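Local coordinates for protein cyclase (Streptomyces sp. R1128, PDB 3TFZ) that probably folds and aromatises the first ring of a nascent polyketide chain, as an aromatase/cyclase of the R1128 biosynthetic pathway, at residues Leu19-Glu22 and Val23-Val27; Gly127-Thr130 and Pro131-Arg135; Val141-Arg144 and Asn145-Asp149. One frame throughout, in Å; residues are numbered along the deposited sequence.

Contact 1: Leu19-Glu22 and Val23-Val27; sequences LVWE and VLADV
Leu19, Val20 and Trp21 offer their carbonyl oxygens to the amides of Val23, Leu24 and Ala25 four residues on, in helix 17-25, and the Ala25 N to Trp21 O bond is nearly straight at 2.8 Å and 175°. The next bond, from Asp26 N to Glu22 O at 3.4 Å, is weak, and Asp26 is the centre of an inverse gamma turn. Trp21 carries the main side-chain contact. With CG anti to the backbone N (chi1 175°), its indole lies alongside the following turn, and Ala25 CB sits 3.7 Å above the ring plane, off-centre. The methyl is 3.9 Å from Trp21 NE1 and makes a CH-pi contact with the five-membered ring; the small methyl of alanine can lie this close to one face of the wide indole. Both residues also touch Leu71 of strand 61-72. One residue back from each, Val20 CG1 and Leu24 CD1 meet loosely at 4.3 Å, apolar branches suited to a buried face that packs on Leu108 of strand 105-116. Val23 CG2 rests 3.4 Å from Leu19 O, and the valine also touches Glu156 and Arg160. The chemistry is thus divided: amides bind the turns to one another, while apolar groups seat this short helix of the helix-grip fold against the sheet and helix 131-164.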
loop_
_atom_site.group_PDB
_atom_site.type_symbol
_atom_site.label_atom_id
_atom_site.label_comp_id
_atom_site.label_asym_id
_atom_site.label_seq_id
_atom_site.Cartn_x
_atom_site.Cartn_y
_atom_site.Cartn_z
ATOM N N LEU A 19 16.298 4.869 -10.303
ATOM C CA LEU A 19 17.072 5.035 -9.112
ATOM C C LEU A 19 16.576 4.108 -7.955
ATOM O O LEU A 19 17.373 3.509 -7.141
ATOM C CB LEU A 19 17.074 6.494 -8.762
ATOM C CG LEU A 19 17.929 6.867 -7.537
ATOM C CD1 LEU A 19 19.394 6.391 -7.840
ATOM C CD2 LEU A 19 17.850 8.344 -7.476
ATOM N N VAL A 20 15.263 3.941 -7.886
ATOM C CA VAL A 20 14.677 3.033 -6.936
ATOM C C VAL A 20 15.105 1.604 -7.228
ATOM O O VAL A 20 15.301 0.857 -6.330
ATOM C CB VAL A 20 13.156 3.174 -6.960
ATOM C CG1 VAL A 20 12.504 2.161 -6.044
ATOM C CG2 VAL A 20 12.731 4.607 -6.547
ATOM N N TRP A 21 15.167 1.221 -8.507
ATOM C CA TRP A 21 15.642 -0.071 -8.901
ATOM C C TRP A 21 17.072 -0.263 -8.331
ATOM O O TRP A 21 17.332 -1.280 -7.678
ATOM C CB TRP A 21 15.650 -0.216 -10.444
ATOM C CG TRP A 21 16.286 -1.569 -10.792
ATOM C CD1 TRP A 21 17.525 -1.807 -11.349
ATOM C CD2 TRP A 21 15.715 -2.848 -10.495
ATOM N NE1 TRP A 21 17.738 -3.180 -11.430
ATOM C CE2 TRP A 21 16.663 -3.830 -10.859
ATOM C CE3 TRP A 21 14.462 -3.258 -9.945
ATOM C CZ2 TRP A 21 16.403 -5.214 -10.705
ATOM C CZ3 TRP A 21 14.211 -4.560 -9.808
ATOM C CH2 TRP A 21 15.163 -5.546 -10.232
ATOM N N GLU A 22 17.987 0.699 -8.605
ATOM C CA GLU A 22 19.336 0.622 -8.130
ATOM C C GLU A 22 19.468 0.361 -6.629
ATOM O O GLU A 22 20.353 -0.370 -6.255
ATOM C CB GLU A 22 20.158 1.845 -8.521
ATOM C CG GLU A 22 20.418 1.938 -10.053
ATOM C CD GLU A 22 21.134 3.208 -10.411
ATOM O OE1 GLU A 22 21.752 3.783 -9.457
ATOM O OE2 GLU A 22 21.087 3.628 -11.626
ATOM N N VAL A 23 18.635 0.997 -5.791
ATOM C CA VAL A 23 18.642 0.795 -4.370
ATOM C C VAL A 23 18.108 -0.674 -4.040
ATOM O O VAL A 23 18.703 -1.407 -3.218
ATOM C CB VAL A 23 17.788 1.901 -3.697
ATOM C CG1 VAL A 23 17.439 1.644 -2.225
ATOM C CG2 VAL A 23 18.439 3.316 -3.891
ATOM N N LEU A 24 17.014 -1.097 -4.681
ATOM C CA LEU A 24 16.520 -2.411 -4.463
ATOM C C LEU A 24 17.519 -3.478 -4.847
ATOM O O LEU A 24 17.662 -4.396 -4.056
ATOM C CB LEU A 24 15.159 -2.681 -5.235
ATOM C CG LEU A 24 13.926 -1.845 -4.845
ATOM C CD1 LEU A 24 12.844 -2.077 -5.813
ATOM C CD2 LEU A 24 13.525 -2.201 -3.450
ATOM N N ALA A 25 18.111 -3.404 -6.076
ATOM C CA ALA A 25 19.055 -4.395 -6.608
ATOM C C ALA A 25 20.347 -4.596 -5.769
ATOM O O ALA A 25 20.978 -5.712 -5.836
ATOM C CB ALA A 25 19.444 -4.168 -8.097
ATOM N N ASP A 26 20.806 -3.562 -5.057
ATOM C CA ASP A 26 22.143 -3.681 -4.408
ATOM C C ASP A 26 21.988 -4.231 -2.977
ATOM O O ASP A 26 22.065 -3.454 -1.998
ATOM C CB ASP A 26 22.775 -2.277 -4.473
ATOM C CG ASP A 26 24.212 -2.178 -3.863
ATOM O OD1 ASP A 26 24.896 -3.220 -3.685
ATOM O OD2 ASP A 26 24.612 -1.003 -3.521
ATOM N N VAL A 27 21.702 -5.551 -2.842
ATOM C CA VAL A 27 21.597 -6.120 -1.513
ATOM C C VAL A 27 22.851 -5.891 -0.592
ATOM O O VAL A 27 22.702 -5.926 0.624
ATOM C CB VAL A 27 21.412 -7.615 -1.453
ATOM C CG1 VAL A 27 20.068 -8.071 -1.016
ATOM C CG2 VAL A 27 22.118 -8.361 -2.521
#

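Contact 2: Gly127-Thr130 and Pro131-Arg135; sequences GKLT and PDEAR
Thr130 and Glu133 form a capping box at the N-terminus of helix 131-164, the long helix of the helix-grip (Bet v1-like) fold. Thr130 is the N-cap, and its OG1 accepts from Glu133 N, although the place of that hydroxyl is less sure in the model. The return bond comes from the glutamate. Glu133 CB lies 3.6 Å from Thr130 O; CG, anti to the carbonyl carbon (chi1 -69°), heads back past the N-cap residue, and the chain runs on extended to carry the carboxylate back to it. At the tip, OE2 accepts a hydrogen bond from Thr130 N at 3.0 Å, with an N-H...O angle of 166°, the donor standing well above the carboxylate plane. OE1 passes 4.1 Å from the Thr130 CG2 methyl. Glutamate suits this place because it is long enough to reach back to the N-cap amide, and its negative charge should be welcome at the positive end of the helix dipole. Pro131, the first residue after the N-cap, suits a place where a backbone N-H would have no helical carbonyl to bond, so its lack of one costs nothing. Leu129 packs on the first turn from just outside the helix: its CD1 lies 3.8 Å from Ala134 CA, while Ile88 touches the same leucine and Val125 touches Ala134. On the outer surface Arg135 and Asp132 form a salt bridge. The first regular helical bond, Ala134 N to Thr130 O, spans 3.1 Å at 179°.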
loop_
_atom_site.group_PDB
_atom_site.type_symbol
_atom_site.label_atom_id
_atom_site.label_comp_id
_atom_site.label_asym_id
_atom_site.label_seq_id
_atom_site.Cartn_x
_atom_site.Cartn_y
_atom_site.Cartn_z
ATOM N N GLY A 127 8.152 -25.995 19.039
ATOM C CA GLY A 127 8.017 -26.313 20.457
ATOM C C GLY A 127 7.779 -25.185 21.456
ATOM O O GLY A 127 7.966 -25.397 22.660
ATOM N N LYS A 128 7.332 -24.027 20.977
ATOM C CA LYS A 128 7.165 -22.868 21.848
ATOM C C LYS A 128 5.790 -22.187 21.837
ATOM O O LYS A 128 5.372 -21.644 22.859
ATOM C CB LYS A 128 8.253 -21.829 21.552
ATOM C CG LYS A 128 8.853 -21.187 22.792
ATOM C CD LYS A 128 8.106 -19.920 23.174
ATOM C CE LYS A 128 8.746 -19.243 24.375
ATOM N NZ LYS A 128 8.712 -17.759 24.259
ATOM N N LEU A 129 5.093 -22.190 20.703
ATOM C CA LEU A 129 3.875 -21.376 20.604
ATOM C C LEU A 129 2.691 -22.202 20.116
ATOM O O LEU A 129 2.878 -23.090 19.301
ATOM C CB LEU A 129 4.078 -20.152 19.643
ATOM C CG LEU A 129 5.083 -19.008 19.899
ATOM C CD1 LEU A 129 5.034 -17.886 18.923
ATOM C CD2 LEU A 129 4.809 -18.432 21.295
ATOM N N THR A 130 1.474 -21.893 20.571
ATOM C CA THR A 130 0.233 -22.506 20.001
ATOM C C THR A 130 0.163 -22.009 18.560
ATOM O O THR A 130 0.733 -21.003 18.260
ATOM C CB THR A 130 -1.026 -22.035 20.768
ATOM O OG1 THR A 130 -1.008 -20.603 20.841
ATOM C CG2 THR A 130 -1.067 -22.546 22.256
ATOM N N PRO A 131 -0.534 -22.685 17.643
ATOM C CA PRO A 131 -0.614 -22.031 16.339
ATOM C C PRO A 131 -1.257 -20.614 16.353
ATOM O O PRO A 131 -0.867 -19.786 15.568
ATOM C CB PRO A 131 -1.494 -22.966 15.536
ATOM C CG PRO A 131 -1.244 -24.327 16.129
ATOM C CD PRO A 131 -1.232 -24.012 17.651
ATOM N N ASP A 132 -2.214 -20.323 17.229
ATOM C CA ASP A 132 -2.858 -19.014 17.250
ATOM C C ASP A 132 -1.899 -17.935 17.593
ATOM O O ASP A 132 -1.924 -16.894 17.009
ATOM C CB ASP A 132 -4.011 -18.979 18.329
ATOM C CG ASP A 132 -5.303 -19.524 17.813
ATOM O OD1 ASP A 132 -6.266 -19.723 18.592
ATOM O OD2 ASP A 132 -5.365 -19.846 16.616
ATOM N N GLU A 133 -1.094 -18.176 18.611
ATOM C CA GLU A 133 0.080 -17.356 19.033
ATOM C C GLU A 133 1.089 -17.084 17.931
ATOM O O GLU A 133 1.357 -15.947 17.630
ATOM C CB GLU A 133 0.762 -18.022 20.221
ATOM C CG GLU A 133 -0.113 -17.941 21.447
ATOM C CD GLU A 133 0.325 -18.855 22.637
ATOM O OE1 GLU A 133 -0.389 -18.819 23.696
ATOM O OE2 GLU A 133 1.374 -19.561 22.519
ATOM N N ALA A 134 1.580 -18.131 17.290
ATOM C CA ALA A 134 2.484 -18.007 16.139
ATOM C C ALA A 134 1.852 -17.148 15.011
ATOM O O ALA A 134 2.519 -16.260 14.463
ATOM C CB ALA A 134 2.910 -19.400 15.639
ATOM N N ARG A 135 0.583 -17.387 14.671
ATOM C CA ARG A 135 -0.112 -16.560 13.681
ATOM C C ARG A 135 -0.168 -15.112 13.939
ATOM O O ARG A 135 -0.020 -14.266 13.048
ATOM C CB ARG A 135 -1.581 -16.968 13.599
ATOM C CG ARG A 135 -1.821 -18.107 12.637
ATOM C CD ARG A 135 -3.290 -18.480 12.759
ATOM N NE ARG A 135 -3.228 -19.829 12.360
ATOM C CZ ARG A 135 -3.649 -20.903 12.986
ATOM N NH1 ARG A 135 -4.435 -20.882 14.049
ATOM N NH2 ARG A 135 -3.340 -22.025 12.376
#

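Contact 3: Val141-Arg144 and Asn145-Asp149; sequences VVER and NSVAD
Val141 O is gripped by two donors of Asn145, its backbone N and its side-chain ND2, each 3.1 Å away. The ND2 bond is bent, 145° at the hydrogen, and Val141 O lies somewhat out of the amide plane. Asparagine suits the place because its short side chain can fold back along the helix and reach the carbonyl one turn earlier. Of the other backbone bonds, Ala148 N to Arg144 O spans 3.2 Å, and Val147 N to Glu143 O is weak. A bend at chi2 (69°) turns the carboxylate of Glu143 along the helix, and its OE1 is hydrogen-bonded to His9 NE2 of strand 5-13. All belong to helix 131-164, which the helix-grip fold lays across its curved antiparallel sheet; Val142 is buried against Val7, Met92, His112 and Phe114 of three strands. By van der Waals contact with oxygens, Val147 CG2 approaches Glu143 O to 3.4 Å and the OE2 of the same glutamate to 3.9 Å. Next door, the aliphatic part of Arg144 crosses the Asn145 amide, CG 4.0 Å from ND2, with the guanidinium turned 78° from the amide plane. Asn145 also lies about 4 Å from a bound cyclohexylpropylsulfonate, probably from the crystallisation liquor.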
loop_
_atom_site.group_PDB
_atom_site.type_symbol
_atom_site.label_atom_id
_atom_site.label_comp_id
_atom_site.label_asym_id
_atom_site.label_seq_id
_atom_site.Cartn_x
_atom_site.Cartn_y
_atom_site.Cartn_z
ATOM N N VAL A 141 4.713 -8.976 12.749
ATOM C CA VAL A 141 6.124 -8.878 12.425
ATOM C C VAL A 141 6.177 -8.578 10.880
ATOM O O VAL A 141 6.958 -7.760 10.400
ATOM C CB VAL A 141 6.803 -10.277 12.801
ATOM C CG1 VAL A 141 7.808 -10.736 11.661
ATOM C CG2 VAL A 141 7.337 -10.281 14.308
ATOM N N VAL A 142 5.313 -9.221 10.128
ATOM C CA VAL A 142 5.228 -8.900 8.727
ATOM C C VAL A 142 4.764 -7.445 8.498
ATOM O O VAL A 142 5.395 -6.713 7.728
ATOM C CB VAL A 142 4.264 -9.866 8.015
ATOM C CG1 VAL A 142 3.906 -9.266 6.612
ATOM C CG2 VAL A 142 4.863 -11.224 7.959
ATOM N N GLU A 143 3.702 -7.045 9.227
ATOM C CA GLU A 143 3.155 -5.714 9.202
ATOM C C GLU A 143 4.223 -4.664 9.599
ATOM O O GLU A 143 4.446 -3.666 8.862
ATOM C CB GLU A 143 1.896 -5.639 10.094
ATOM C CG GLU A 143 1.466 -4.216 10.442
ATOM C CD GLU A 143 0.917 -3.446 9.219
ATOM O OE1 GLU A 143 0.565 -4.127 8.236
ATOM O OE2 GLU A 143 0.820 -2.180 9.244
ATOM N N ARG A 144 4.856 -4.834 10.759
ATOM C CA ARG A 144 5.932 -3.941 11.179
ATOM C C ARG A 144 7.114 -3.742 10.179
ATOM O O ARG A 144 7.598 -2.651 9.905
ATOM C CB ARG A 144 6.430 -4.382 12.604
ATOM C CG ARG A 144 7.700 -3.656 13.117
ATOM C CD ARG A 144 8.048 -3.896 14.589
ATOM N NE ARG A 144 7.717 -2.628 15.198
ATOM C CZ ARG A 144 8.568 -1.786 15.780
ATOM N NH1 ARG A 144 9.873 -2.081 15.964
ATOM N NH2 ARG A 144 8.077 -0.633 16.222
ATOM N N ASN A 145 7.609 -4.813 9.636
ATOM C CA ASN A 145 8.842 -4.780 8.928
ATOM C C ASN A 145 8.637 -4.409 7.488
ATOM O O ASN A 145 9.491 -3.898 6.851
ATOM C CB ASN A 145 9.365 -6.181 9.038
ATOM C CG ASN A 145 10.268 -6.298 10.156
ATOM O OD1 ASN A 145 11.487 -6.066 10.016
ATOM N ND2 ASN A 145 9.705 -6.564 11.333
ATOM N N SER A 146 7.492 -4.745 6.989
ATOM C CA SER A 146 7.051 -4.368 5.703
ATOM C C SER A 146 7.048 -2.810 5.563
ATOM O O SER A 146 7.654 -2.238 4.643
ATOM C CB SER A 146 5.646 -4.990 5.510
ATOM O OG SER A 146 5.049 -4.473 4.365
ATOM N N VAL A 147 6.364 -2.138 6.506
ATOM C CA VAL A 147 6.355 -0.672 6.682
ATOM C C VAL A 147 7.807 -0.083 6.817
ATOM O O VAL A 147 8.103 0.836 6.123
ATOM C CB VAL A 147 5.364 -0.246 7.848
ATOM C CG1 VAL A 147 5.467 1.248 8.140
ATOM C CG2 VAL A 147 3.905 -0.601 7.413
ATOM N N ALA A 148 8.684 -0.680 7.632
ATOM C CA ALA A 148 10.035 -0.245 7.892
ATOM C C ALA A 148 10.900 -0.388 6.643
ATOM O O ALA A 148 11.646 0.539 6.314
ATOM C CB ALA A 148 10.668 -1.044 9.102
ATOM N N ASP A 149 10.675 -1.464 5.879
ATOM C CA ASP A 149 11.432 -1.749 4.660
ATOM C C ASP A 149 11.109 -0.771 3.533
ATOM O O ASP A 149 11.986 -0.259 2.833
ATOM C CB ASP A 149 11.146 -3.234 4.199
ATOM C CG ASP A 149 11.951 -4.327 4.999
ATOM O OD1 ASP A 149 12.793 -3.991 5.904
ATOM O OD2 ASP A 149 11.722 -5.551 4.705
#

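In the fold
Contact 1 comes first along the chain, on helix 17-25, and contacts 2 and 3 follow on helix 131-164, beyond the last strand of the antiparallel sheet. Contact 2 starts that long helix and contact 3 lies further along it, their centres 20 Å apart and their nearest atoms about 7 Å. Contacts 1 and 3 also approach to about 7 Å at nearest atoms, with centres 19 Å apart, whereas contacts 1 and 2 lie on opposite sides of the chain's centre, their centres 35 Å apart. Both helices pack on strand 105-116, helix 17-25 also touches the later part of helix 131-164, and with the curved sheet they would enclose the pocket expected of a Bet v1-like cyclase.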